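Local coordinates for protein NalD (Pseudomonas aeruginosa PAO1, PDB 5DAJ) that represses expression of the MexAB-OprM multidrug efflux pump as a TetR-family transcriptional regulator, and binds novobiocin, which induces pump expression, at residues L17-S29 and K104-E117. Residues are numbered along the deposited sequence; the frame is centred on the assembly and turned at random.
Sequences LAAEELFLEKGVS and KKRRILTILMQRCE
R107 reaches across to E20 and L24. Its CB and CG already touch both, passing E20 OE2 and L24 CD2. CD follows along OE2. The chain then bends at chi3 (55°), which turns R107 NE onto E20 OE2 at 2.7 Å, in the guanidinium plane and nearly straight (165°). OE2 is met on its anti side. CZ and NH1 lie under L24 CD2, which sits over one guanidinium face, 3.2 Å above the plane and toward its rim. NH2 ends beside the backbone of E21. The other carboxylate oxygen, E20 OE1, takes K104 NZ at 3.2 Å on its syn lone pair, so E20, K104 and R107 form a salt-bridge network. E20 fits as a knob between K104, R107, I108 and I111. This contact joins the first helix of the TetR-type DNA-binding domain, 6-26, to helix 103-114 of the C-terminal region. The axes of segments 17-26 and 104-114 cross at 48°. I111 CD1 packs on F23 CB at 3.7 Å, and F58 of helix 54-63 also touches I111. R115 NH1 gives L24 O a more bent hydrogen bond, 3.0 Å, tilted from its guanidinium plane. Past G27, V28 N donates to R115 O at 2.9 Å, and V28 CG2 rests on C116 CB. E117 OE1 accepts a bond from S29 N of the second subunit.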
loop_
_atom_site.group_PDB
_atom_site.type_symbol
_atom_site.label_atom_id
_atom_site.label_comp_id
_atom_site.label_asym_id
_atom_site.label_seq_id
_atom_site.Cartn_x
_atom_site.Cartn_y
_atom_site.Cartn_z
ATOM N N LEU A 17 -21.758 8.427 -7.251
ATOM C CA LEU A 17 -20.984 9.633 -7.561
ATOM C C LEU A 17 -20.861 10.562 -6.351
ATOM O O LEU A 17 -19.775 11.080 -6.068
ATOM C CB LEU A 17 -21.608 10.401 -8.730
ATOM C CG LEU A 17 -21.250 9.897 -10.137
ATOM C CD1 LEU A 17 -22.083 10.635 -11.170
ATOM C CD2 LEU A 17 -19.761 10.064 -10.437
ATOM N N ALA A 18 -21.975 10.758 -5.656
ATOM C CA ALA A 18 -22.022 11.543 -4.414
ATOM C C ALA A 18 -21.089 10.983 -3.344
ATOM O O ALA A 18 -20.262 11.706 -2.787
ATOM C CB ALA A 18 -23.441 11.599 -3.870
ATOM N N ALA A 19 -21.197 9.680 -3.115
ATOM C CA ALA A 19 -20.324 8.976 -2.174
ATOM C C ALA A 19 -18.838 9.073 -2.555
ATOM O O ALA A 19 -17.971 9.234 -1.685
ATOM C CB ALA A 19 -20.734 7.514 -2.070
ATOM N N GLU A 20 -18.557 8.925 -3.852
ATOM C CA GLU A 20 -17.188 9.029 -4.387
ATOM C C GLU A 20 -16.583 10.379 -4.009
ATOM O O GLU A 20 -15.495 10.439 -3.447
ATOM C CB GLU A 20 -17.184 8.834 -5.905
ATOM C CG GLU A 20 -15.818 8.893 -6.578
ATOM C CD GLU A 20 -15.904 8.830 -8.096
ATOM O OE1 GLU A 20 -16.764 8.103 -8.632
ATOM O OE2 GLU A 20 -15.096 9.511 -8.764
ATOM N N GLU A 21 -17.319 11.448 -4.279
ATOM C CA GLU A 21 -16.879 12.816 -3.940
ATOM C C GLU A 21 -16.709 13.014 -2.421
ATOM O O GLU A 21 -15.695 13.565 -1.969
ATOM C CB GLU A 21 -17.884 13.828 -4.526
ATOM C CG GLU A 21 -17.688 15.287 -4.343
ATOM C CD GLU A 21 -19.003 16.056 -4.266
ATOM O OE1 GLU A 21 -19.537 16.374 -3.161
ATOM O OE2 GLU A 21 -19.528 16.314 -5.350
ATOM N N LEU A 22 -17.681 12.538 -1.645
ATOM C CA LEU A 22 -17.645 12.683 -0.174
ATOM C C LEU A 22 -16.521 11.880 0.480
ATOM O O LEU A 22 -15.762 12.427 1.286
ATOM C CB LEU A 22 -18.980 12.314 0.479
ATOM C CG LEU A 22 -19.927 13.497 0.689
ATOM C CD1 LEU A 22 -20.746 13.761 -0.561
ATOM C CD2 LEU A 22 -20.844 13.240 1.869
ATOM N N PHE A 23 -16.432 10.594 0.140
ATOM C CA PHE A 23 -15.348 9.727 0.628
ATOM C C PHE A 23 -13.993 10.354 0.341
ATOM O O PHE A 23 -13.121 10.395 1.213
ATOM C CB PHE A 23 -15.372 8.341 -0.034
ATOM C CG PHE A 23 -16.505 7.447 0.395
ATOM C CD1 PHE A 23 -17.247 7.679 1.557
ATOM C CD2 PHE A 23 -16.801 6.323 -0.359
ATOM C CE1 PHE A 23 -18.267 6.826 1.927
ATOM C CE2 PHE A 23 -17.828 5.463 0.007
ATOM C CZ PHE A 23 -18.559 5.713 1.153
ATOM N N LEU A 24 -13.852 10.860 -0.877
ATOM C CA LEU A 24 -12.608 11.463 -1.339
ATOM C C LEU A 24 -12.218 12.709 -0.531
ATOM O O LEU A 24 -11.050 12.918 -0.215
ATOM C CB LEU A 24 -12.717 11.795 -2.831
ATOM C CG LEU A 24 -11.449 12.164 -3.585
ATOM C CD1 LEU A 24 -10.417 11.050 -3.520
ATOM C CD2 LEU A 24 -11.805 12.463 -5.033
ATOM N N GLU A 25 -13.208 13.512 -0.172
ATOM C CA GLU A 25 -12.971 14.759 0.562
ATOM C C GLU A 25 -12.913 14.578 2.088
ATOM O O GLU A 25 -12.066 15.168 2.761
ATOM C CB GLU A 25 -14.043 15.783 0.175
ATOM C CG GLU A 25 -13.712 17.194 0.614
ATOM N N LYS A 26 -13.831 13.785 2.625
ATOM C CA LYS A 26 -14.003 13.636 4.085
ATOM C C LYS A 26 -13.376 12.376 4.676
ATOM O O LYS A 26 -13.099 12.322 5.878
ATOM C CB LYS A 26 -15.497 13.637 4.434
ATOM C CG LYS A 26 -16.179 14.990 4.287
ATOM C CD LYS A 26 -17.680 14.859 4.020
ATOM C CE LYS A 26 -18.423 14.030 5.067
ATOM N NZ LYS A 26 -18.437 14.667 6.413
ATOM N N GLY A 27 -13.194 11.360 3.843
ATOM C CA GLY A 27 -12.853 10.019 4.317
ATOM C C GLY A 27 -14.109 9.195 4.502
ATOM O O GLY A 27 -15.195 9.743 4.661
ATOM N N VAL A 28 -13.961 7.876 4.504
ATOM C CA VAL A 28 -15.102 6.952 4.587
ATOM C C VAL A 28 -15.746 6.929 5.980
ATOM O O VAL A 28 -16.969 6.932 6.090
ATOM C CB VAL A 28 -14.706 5.516 4.157
ATOM C CG1 VAL A 28 -15.820 4.507 4.433
ATOM C CG2 VAL A 28 -14.368 5.494 2.675
ATOM N N SER A 29 -14.921 6.879 7.022
ATOM C CA SER A 29 -15.388 6.862 8.422
ATOM C C SER A 29 -16.299 8.043 8.745
ATOM O O SER A 29 -17.392 7.873 9.286
ATOM C CB SER A 29 -14.197 6.892 9.382
ATOM O OG SER A 29 -13.512 5.661 9.356
ATOM N N LYS A 104 -11.649 8.496 -13.002
ATOM C CA LYS A 104 -12.566 7.767 -12.112
ATOM C C LYS A 104 -11.804 6.706 -11.307
ATOM O O LYS A 104 -11.972 6.613 -10.082
ATOM C CB LYS A 104 -13.720 7.080 -12.853
ATOM C CG LYS A 104 -14.887 6.747 -11.927
ATOM C CD LYS A 104 -16.016 5.989 -12.621
ATOM C CE LYS A 104 -17.281 5.887 -11.753
ATOM N NZ LYS A 104 -17.948 7.181 -11.435
ATOM N N LYS A 105 -10.975 5.927 -12.013
ATOM C CA LYS A 105 -10.108 4.907 -11.397
ATOM C C LYS A 105 -9.199 5.527 -10.344
ATOM O O LYS A 105 -9.089 5.028 -9.227
ATOM C CB LYS A 105 -9.241 4.196 -12.452
ATOM C CG LYS A 105 -8.628 2.854 -12.024
ATOM C CD LYS A 105 -7.544 2.397 -13.015
ATOM C CE LYS A 105 -7.548 0.903 -13.304
ATOM N NZ LYS A 105 -6.721 0.132 -12.335
ATOM N N ARG A 106 -8.548 6.620 -10.725
ATOM C CA ARG A 106 -7.632 7.333 -9.837
ATOM C C ARG A 106 -8.369 7.759 -8.566
ATOM O O ARG A 106 -7.907 7.461 -7.469
ATOM C CB ARG A 106 -7.018 8.550 -10.534
ATOM C CG ARG A 106 -5.927 9.259 -9.736
ATOM C CD ARG A 106 -5.619 10.628 -10.310
ATOM N NE ARG A 106 -5.604 10.624 -11.781
ATOM C CZ ARG A 106 -6.292 11.447 -12.581
ATOM N NH1 ARG A 106 -7.064 12.424 -12.099
ATOM N NH2 ARG A 106 -6.184 11.304 -13.898
ATOM N N ARG A 107 -9.516 8.413 -8.733
ATOM C CA ARG A 107 -10.316 8.904 -7.599
ATOM C C ARG A 107 -10.717 7.779 -6.627
ATOM O O ARG A 107 -10.489 7.880 -5.418
ATOM C CB ARG A 107 -11.565 9.654 -8.083
ATOM C CG ARG A 107 -11.263 10.990 -8.758
ATOM C CD ARG A 107 -12.482 11.599 -9.459
ATOM N NE ARG A 107 -13.638 11.748 -8.572
ATOM C CZ ARG A 107 -13.893 12.790 -7.775
ATOM N NH1 ARG A 107 -13.090 13.847 -7.724
ATOM N NH2 ARG A 107 -14.978 12.781 -7.008
ATOM N N ILE A 108 -11.278 6.709 -7.174
ATOM C CA ILE A 108 -11.758 5.583 -6.373
ATOM C C ILE A 108 -10.614 4.832 -5.675
ATOM O O ILE A 108 -10.750 4.433 -4.517
ATOM C CB ILE A 108 -12.619 4.614 -7.217
ATOM C CG1 ILE A 108 -13.965 5.279 -7.538
ATOM C CG2 ILE A 108 -12.863 3.303 -6.476
ATOM C CD1 ILE A 108 -14.781 4.580 -8.602
ATOM N N LEU A 109 -9.504 4.625 -6.376
ATOM C CA LEU A 109 -8.343 3.951 -5.774
ATOM C C LEU A 109 -7.663 4.804 -4.713
ATOM O O LEU A 109 -7.149 4.257 -3.734
ATOM C CB LEU A 109 -7.322 3.506 -6.819
ATOM C CG LEU A 109 -7.760 2.342 -7.698
ATOM C CD1 LEU A 109 -6.654 2.049 -8.686
ATOM C CD2 LEU A 109 -8.076 1.082 -6.917
ATOM N N THR A 110 -7.683 6.126 -4.883
ATOM C CA THR A 110 -7.178 7.038 -3.838
ATOM C C THR A 110 -8.055 6.885 -2.597
ATOM O O THR A 110 -7.549 6.904 -1.476
ATOM C CB THR A 110 -7.188 8.560 -4.294
ATOM O OG1 THR A 110 -6.467 8.752 -5.510
ATOM C CG2 THR A 110 -6.595 9.549 -3.304
ATOM N N ILE A 111 -9.358 6.698 -2.790
ATOM C CA ILE A 111 -10.241 6.425 -1.645
ATOM C C ILE A 111 -9.830 5.124 -0.947
ATOM O O ILE A 111 -9.639 5.093 0.273
ATOM C CB ILE A 111 -11.726 6.321 -2.046
ATOM C CG1 ILE A 111 -12.260 7.682 -2.474
ATOM C CG2 ILE A 111 -12.547 5.799 -0.882
ATOM C CD1 ILE A 111 -13.562 7.605 -3.234
ATOM N N LEU A 112 -9.703 4.068 -1.745
ATOM C CA LEU A 112 -9.360 2.730 -1.252
ATOM C C LEU A 112 -8.079 2.687 -0.415
ATOM O O LEU A 112 -8.035 2.079 0.653
ATOM C CB LEU A 112 -9.212 1.751 -2.414
ATOM C CG LEU A 112 -8.666 0.370 -2.052
ATOM C CD1 LEU A 112 -9.583 -0.305 -1.053
ATOM C CD2 LEU A 112 -8.494 -0.498 -3.290
HETATM N N MSE A 113 -7.047 3.346 -0.901
HETATM C CA MSE A 113 -5.722 3.237 -0.288
HETATM C C MSE A 113 -5.345 4.368 0.613
HETATM O O MSE A 113 -4.368 4.277 1.350
HETATM C CB MSE A 113 -4.714 3.161 -1.408
HETATM C CG MSE A 113 -5.078 1.969 -2.284
HETATM SE SE MSE A 113 -3.614 1.598 -3.511
HETATM C CE MSE A 113 -4.418 0.003 -4.355
ATOM N N GLN A 114 -6.156 5.410 0.619
ATOM C CA GLN A 114 -5.818 6.655 1.306
ATOM C C GLN A 114 -6.899 7.277 2.190
ATOM O O GLN A 114 -6.576 7.967 3.174
ATOM C CB GLN A 114 -5.432 7.672 0.258
ATOM C CG GLN A 114 -4.384 8.654 0.707
ATOM C CD GLN A 114 -3.037 8.258 0.204
ATOM O OE1 GLN A 114 -2.865 7.983 -0.997
ATOM N NE2 GLN A 114 -2.066 8.194 1.116
ATOM N N ARG A 115 -8.160 7.034 1.854
ATOM C CA ARG A 115 -9.263 7.685 2.536
ATOM C C ARG A 115 -10.206 6.707 3.236
ATOM O O ARG A 115 -11.361 7.049 3.468
ATOM C CB ARG A 115 -10.066 8.524 1.545
ATOM C CG ARG A 115 -9.272 9.561 0.774
ATOM C CD ARG A 115 -8.910 10.766 1.626
ATOM N NE ARG A 115 -7.575 11.252 1.298
ATOM C CZ ARG A 115 -7.253 11.962 0.218
ATOM N NH1 ARG A 115 -8.166 12.305 -0.685
ATOM N NH2 ARG A 115 -5.990 12.333 0.037
ATOM N N CYS A 116 -9.740 5.511 3.594
ATOM C CA CYS A 116 -10.578 4.599 4.371
ATOM C C CYS A 116 -9.818 3.628 5.262
ATOM O O CYS A 116 -8.737 3.178 4.938
ATOM C CB CYS A 116 -11.554 3.849 3.471
ATOM S SG CYS A 116 -10.957 2.313 2.805
ATOM N N GLU A 117 -10.422 3.325 6.403
ATOM C CA GLU A 117 -9.826 2.459 7.409
ATOM C C GLU A 117 -10.709 1.237 7.552
ATOM O O GLU A 117 -11.925 1.357 7.686
ATOM C CB GLU A 117 -9.629 3.186 8.760
ATOM C CG GLU A 117 -10.791 4.032 9.262
ATOM C CD GLU A 117 -10.461 4.815 10.521
ATOM O OE1 GLU A 117 -9.455 5.554 10.531
ATOM O OE2 GLU A 117 -11.205 4.699 11.517
#